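Local structure of putative oxidoreductase (Magnetospirillum magnetotacticum, 3C1A) at residues A35-S43 with G54-V64. The protein is of unknown function but probably works as an NAD(P)-dependent oxidoreductase of the GFO/IDH/MocA family, with an NAD-binding Rossmann fold. Numbering follows the deposited sequence.
Sequences AALVRLASS and GCVIESDWRSV
Arg39 and Glu58 meet in a salt bridge on the sheet face they share with Val56: Arg39 NH1 donates to Glu58 OE2 at 2.8 Å, in a bond bent to 137° at the hydrogen, with guanidinium and carboxylate nearly coplanar (18° apart). The arginine gets there by running extended from CG to NE alongside Val56, its CG 4.0 Å from Val56 CB; NE turns to Glu69 in a second salt bridge. Replacing Arg39 by an alanine is likely to leave the carboxylates of Glu58 and Glu69 without their shared cation and open a gap beside Val56. This end is partly exposed. Between the strands, three parallel backbone bonds run from 2.9 to 3.0 Å: Val56 N to Val38 O, Leu40 N to Val56 O and Glu58 N to Leu40 O. They add 56-58 as an edge strand to the Rossmann sheet, through a beta-alpha-beta unit whose connection carries helix 45-48. Packing is closer around Cys55: a chi1 of 178° swings SG away from its own N and in against strand 35-42, 3.5 Å from Arg39 C, with Leu40 CB and Leu37 CG beside it. Exposed Ile57 is looser, its CD1 reaching Leu40 CD2 at 4.1 Å. On the Arg39 face, farther along, buried Ala41 puts CB 3.8 Å from Val64 CG2, and Val64 also packs on Ala14 of strand 11-17.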
ATOM      1  N   ALA A  35       1.140   4.435  21.036  1.00 19.16           N
ATOM      2  CA  ALA A  35      -0.069   3.695  20.727  1.00 18.99           C
ATOM      3  C   ALA A  35      -0.142   2.427  21.573  1.00 19.88           C
ATOM      4  O   ALA A  35       0.890   1.939  22.082  1.00 21.74           O
ATOM      5  CB  ALA A  35      -0.114   3.373  19.254  1.00 17.07           C
ATOM      6  N   ALA A  36      -1.361   1.908  21.713  1.00 19.12           N
ATOM      7  CA  ALA A  36      -1.664   0.683  22.451  1.00 17.50           C
ATOM      8  C   ALA A  36      -2.710  -0.137  21.676  1.00 17.01           C
ATOM      9  O   ALA A  36      -3.657   0.435  21.140  1.00 18.47           O
ATOM     10  CB  ALA A  36      -2.205   1.035  23.824  1.00 19.33           C
ATOM     11  N   LEU A  37      -2.530  -1.456  21.597  1.00 15.99           N
ATOM     12  CA  LEU A  37      -3.559  -2.351  21.040  1.00 15.64           C
ATOM     13  C   LEU A  37      -4.508  -2.717  22.176  1.00 14.42           C
ATOM     14  O   LEU A  37      -4.172  -3.506  23.038  1.00 14.40           O
ATOM     15  CB  LEU A  37      -2.940  -3.610  20.391  1.00 14.14           C
ATOM     16  CG  LEU A  37      -3.872  -4.573  19.658  1.00 15.36           C
ATOM     17  CD1 LEU A  37      -4.397  -3.888  18.421  1.00 15.45           C
ATOM     18  CD2 LEU A  37      -3.166  -5.900  19.329  1.00 17.36           C
ATOM     19  N   VAL A  38      -5.694  -2.124  22.170  1.00 13.71           N
ATOM     20  CA  VAL A  38      -6.662  -2.313  23.239  1.00 11.43           C
ATOM     21  C   VAL A  38      -7.750  -3.378  22.966  1.00 12.99           C
ATOM     22  O   VAL A  38      -8.346  -3.905  23.913  1.00 13.10           O
ATOM     23  CB  VAL A  38      -7.295  -0.967  23.656  1.00 12.83           C
ATOM     24  CG1 VAL A  38      -6.242   0.048  23.966  1.00 10.77           C
ATOM     25  CG2 VAL A  38      -8.277  -0.434  22.584  1.00 13.12           C
ATOM     26  N   ARG A  39      -8.066  -3.654  21.697  1.00 11.34           N
ATOM     27  CA  ARG A  39      -8.873  -4.824  21.338  1.00 11.92           C
ATOM     28  C   ARG A  39      -8.297  -5.455  20.089  1.00 11.02           C
ATOM     29  O   ARG A  39      -7.669  -4.775  19.266  1.00 10.74           O
ATOM     30  CB  ARG A  39     -10.376  -4.503  21.080  1.00 10.56           C
ATOM     31  CG  ARG A  39     -11.073  -3.740  22.169  1.00 13.66           C
ATOM     32  CD  ARG A  39     -12.577  -4.037  22.268  1.00 12.08           C
ATOM     33  NE  ARG A  39     -13.178  -3.208  23.306  1.00  7.79           N
ATOM     34  CZ  ARG A  39     -14.331  -3.435  23.936  1.00  6.09           C
ATOM     35  NH1 ARG A  39     -15.097  -4.451  23.608  1.00 13.10           N
ATOM     36  NH2 ARG A  39     -14.752  -2.558  24.843  1.00 10.55           N
ATOM     37  N   LEU A  40      -8.554  -6.748  19.941  1.00 13.37           N
ATOM     38  CA  LEU A  40      -8.149  -7.533  18.765  1.00 11.72           C
ATOM     39  C   LEU A  40      -9.248  -8.492  18.391  1.00 13.39           C
ATOM     40  O   LEU A  40      -9.659  -9.304  19.227  1.00 13.38           O
ATOM     41  CB  LEU A  40      -6.892  -8.343  19.108  1.00 13.52           C
ATOM     42  CG  LEU A  40      -6.363  -9.316  18.058  1.00 13.46           C
ATOM     43  CD1 LEU A  40      -5.916  -8.544  16.797  1.00 10.93           C
ATOM     44  CD2 LEU A  40      -5.234 -10.174  18.679  1.00 15.30           C
ATOM     45  N   ALA A  41      -9.752  -8.349  17.163  1.00 11.95           N
ATOM     46  CA  ALA A  41     -10.630  -9.316  16.541  1.00 13.38           C
ATOM     47  C   ALA A  41      -9.884 -10.055  15.423  1.00 14.00           C
ATOM     48  O   ALA A  41      -9.669  -9.511  14.352  1.00 13.31           O
ATOM     49  CB  ALA A  41     -11.862  -8.630  16.012  1.00 12.51           C
ATOM     50  N   SER A  42      -9.462 -11.294  15.661  1.00 17.73           N
ATOM     51  CA  SER A  42      -8.678 -12.025  14.647  1.00 23.08           C
ATOM     52  C   SER A  42      -9.047 -13.498  14.538  1.00 27.73           C
ATOM     53  O   SER A  42      -9.160 -14.173  15.550  1.00 30.89           O
ATOM     54  CB  SER A  42      -7.193 -11.951  14.948  1.00 25.60           C
ATOM     55  OG  SER A  42      -6.466 -12.641  13.935  1.00 28.27           O
ATOM     56  N   SER A  43      -9.202 -13.982  13.306  1.00 30.14           N
ATOM     57  CA  SER A  43      -9.467 -15.413  13.032  1.00 32.02           C
ATOM     58  C   SER A  43      -8.203 -16.260  13.189  1.00 30.16           C
ATOM     59  O   SER A  43      -8.260 -17.481  13.328  1.00 28.61           O
ATOM     60  CB  SER A  43      -9.998 -15.588  11.597  1.00 31.91           C
ATOM     61  OG  SER A  43      -9.011 -15.257  10.615  1.00 37.93           O
ATOM     62  N   GLY A  54      -4.352  -7.021  28.719  1.00 31.01           N
ATOM     63  CA  GLY A  54      -5.255  -5.891  28.764  1.00 28.57           C
ATOM     64  C   GLY A  54      -5.987  -5.718  27.450  1.00 25.37           C
ATOM     65  O   GLY A  54      -7.082  -5.153  27.430  1.00 27.22           O
ATOM     66  N   CYS A  55      -5.392  -6.199  26.358  1.00 18.54           N
ATOM     67  CA  CYS A  55      -6.081  -6.229  25.077  1.00 18.22           C
ATOM     68  C   CYS A  55      -7.244  -7.227  25.128  1.00 17.82           C
ATOM     69  O   CYS A  55      -7.063  -8.406  25.459  1.00 19.71           O
ATOM     70  CB  CYS A  55      -5.111  -6.559  23.932  1.00 15.45           C
ATOM     71  SG  CYS A  55      -5.864  -6.663  22.314  1.00 16.05           S
ATOM     72  N   VAL A  56      -8.440  -6.750  24.783  1.00 18.89           N
ATOM     73  CA  VAL A  56      -9.643  -7.584  24.744  1.00 17.37           C
ATOM     74  C   VAL A  56      -9.718  -8.401  23.453  1.00 17.29           C
ATOM     75  O   VAL A  56      -9.670  -7.850  22.339  1.00 13.63           O
ATOM     76  CB  VAL A  56     -10.934  -6.722  24.787  1.00 17.36           C
ATOM     77  CG1 VAL A  56     -12.147  -7.603  24.792  1.00 16.92           C
ATOM     78  CG2 VAL A  56     -10.935  -5.775  25.964  1.00 16.93           C
ATOM     79  N   ILE A  57      -9.907  -9.713  23.594  1.00 16.86           N
ATOM     80  CA  ILE A  57     -10.095 -10.601  22.440  1.00 15.16           C
ATOM     81  C   ILE A  57     -11.563 -10.704  22.034  1.00 13.76           C
ATOM     82  O   ILE A  57     -12.438 -11.055  22.838  1.00 14.58           O
ATOM     83  CB  ILE A  57      -9.537 -12.016  22.719  1.00 18.70           C
ATOM     84  CG1 ILE A  57      -8.070 -11.918  23.152  1.00 16.97           C
ATOM     85  CG2 ILE A  57      -9.737 -12.930  21.487  1.00 12.26           C
ATOM     86  CD1 ILE A  57      -7.151 -11.320  22.123  1.00 23.86           C
ATOM     87  N   GLU A  58     -11.821 -10.368  20.780  1.00 11.10           N
ATOM     88  CA  GLU A  58     -13.150 -10.429  20.219  1.00 12.56           C
ATOM     89  C   GLU A  58     -13.245 -11.435  19.101  1.00 16.79           C
ATOM     90  O   GLU A  58     -12.392 -11.504  18.225  1.00 18.14           O
ATOM     91  CB  GLU A  58     -13.593  -9.045  19.714  1.00 11.75           C
ATOM     92  CG  GLU A  58     -13.510  -7.910  20.735  1.00 12.45           C
ATOM     93  CD  GLU A  58     -14.541  -7.986  21.864  1.00 12.85           C
ATOM     94  OE1 GLU A  58     -15.218  -9.030  22.039  1.00 11.62           O
ATOM     95  OE2 GLU A  58     -14.632  -6.997  22.617  1.00 11.99           O
ATOM     96  N   SER A  59     -14.328 -12.190  19.096  1.00 18.62           N
ATOM     97  CA  SER A  59     -14.627 -13.036  17.983  1.00 21.50           C
ATOM     98  C   SER A  59     -15.395 -12.215  16.944  1.00 23.79           C
ATOM     99  O   SER A  59     -15.225 -12.430  15.735  1.00 28.02           O
ATOM    100  CB  SER A  59     -15.435 -14.239  18.457  1.00 22.54           C
ATOM    101  OG  SER A  59     -16.788 -13.863  18.629  1.00 26.30           O
ATOM    102  N   ASP A  60     -16.202 -11.253  17.404  1.00 21.90           N
ATOM    103  CA  ASP A  60     -17.044 -10.427  16.518  1.00 20.56           C
ATOM    104  C   ASP A  60     -16.440  -9.059  16.276  1.00 20.11           C
ATOM    105  O   ASP A  60     -16.258  -8.308  17.235  1.00 18.26           O
ATOM    106  CB  ASP A  60     -18.431 -10.278  17.152  1.00 21.94           C
ATOM    107  CG  ASP A  60     -19.496  -9.821  16.176  1.00 25.90           C
ATOM    108  OD1 ASP A  60     -19.207  -9.069  15.208  1.00 23.61           O
ATOM    109  OD2 ASP A  60     -20.654 -10.225  16.408  1.00 29.24           O
ATOM    110  N   TRP A  61     -16.147  -8.723  15.003  1.00 17.33           N
ATOM    111  CA  TRP A  61     -15.550  -7.430  14.669  1.00 18.29           C
ATOM    112  C   TRP A  61     -16.417  -6.274  15.132  1.00 15.51           C
ATOM    113  O   TRP A  61     -15.890  -5.211  15.458  1.00 15.57           O
ATOM    114  CB  TRP A  61     -15.186  -7.283  13.161  1.00 18.74           C
ATOM    115  CG  TRP A  61     -16.343  -7.347  12.180  1.00 13.62           C
ATOM    116  CD1 TRP A  61     -16.765  -8.438  11.541  1.00 19.26           C
ATOM    117  CD2 TRP A  61     -17.194  -6.267  11.734  1.00 14.44           C
ATOM    118  NE1 TRP A  61     -17.847  -8.146  10.740  1.00 18.19           N
ATOM    119  CE2 TRP A  61     -18.119  -6.814  10.832  1.00 16.40           C
ATOM    120  CE3 TRP A  61     -17.253  -4.906  12.004  1.00 15.21           C
ATOM    121  CZ2 TRP A  61     -19.097  -6.052  10.208  1.00 17.53           C
ATOM    122  CZ3 TRP A  61     -18.204  -4.153  11.404  1.00 21.06           C
ATOM    123  CH2 TRP A  61     -19.118  -4.718  10.492  1.00 16.18           C
ATOM    124  N   ARG A  62     -17.742  -6.471  15.148  1.00 13.09           N
ATOM    125  CA  ARG A  62     -18.667  -5.432  15.585  1.00 13.21           C
ATOM    126  C   ARG A  62     -18.382  -4.917  16.997  1.00 14.02           C
ATOM    127  O   ARG A  62     -18.636  -3.737  17.300  1.00 13.00           O
ATOM    128  CB  ARG A  62     -20.108  -5.911  15.482  1.00 15.90           C
ATOM    129  CG  ARG A  62     -20.538  -6.077  14.056  1.00 16.57           C
ATOM    130  CD  ARG A  62     -21.929  -6.673  13.951  1.00 31.70           C
ATOM    131  NE  ARG A  62     -22.260  -6.958  12.562  1.00 36.84           N
ATOM    132  CZ  ARG A  62     -21.784  -7.987  11.857  1.00 42.11           C
ATOM    133  NH1 ARG A  62     -20.934  -8.856  12.402  1.00 41.15           N
ATOM    134  NH2 ARG A  62     -22.154  -8.143  10.585  1.00 42.05           N
ATOM    135  N   SER A  63     -17.889  -5.792  17.873  1.00 12.18           N
ATOM    136  CA  SER A  63     -17.536  -5.376  19.230  1.00 13.51           C
ATOM    137  C   SER A  63     -16.326  -4.456  19.269  1.00 14.23           C
ATOM    138  O   SER A  63     -16.132  -3.699  20.241  1.00 12.68           O
ATOM    139  CB  SER A  63     -17.293  -6.585  20.118  1.00 13.89           C
ATOM    140  OG  SER A  63     -18.442  -7.430  20.128  1.00 16.20           O
ATOM    141  N   VAL A  64     -15.477  -4.532  18.256  1.00 14.64           N
ATOM    142  CA  VAL A  64     -14.346  -3.602  18.183  1.00 14.42           C
ATOM    143  C   VAL A  64     -14.833  -2.202  17.863  1.00 15.29           C
ATOM    144  O   VAL A  64     -14.431  -1.249  18.522  1.00 11.97           O
ATOM    145  CB  VAL A  64     -13.283  -4.064  17.186  1.00 16.24           C
ATOM    146  CG1 VAL A  64     -12.272  -2.945  16.939  1.00 16.01           C
ATOM    147  CG2 VAL A  64     -12.606  -5.315  17.745  1.00 12.27           C
TER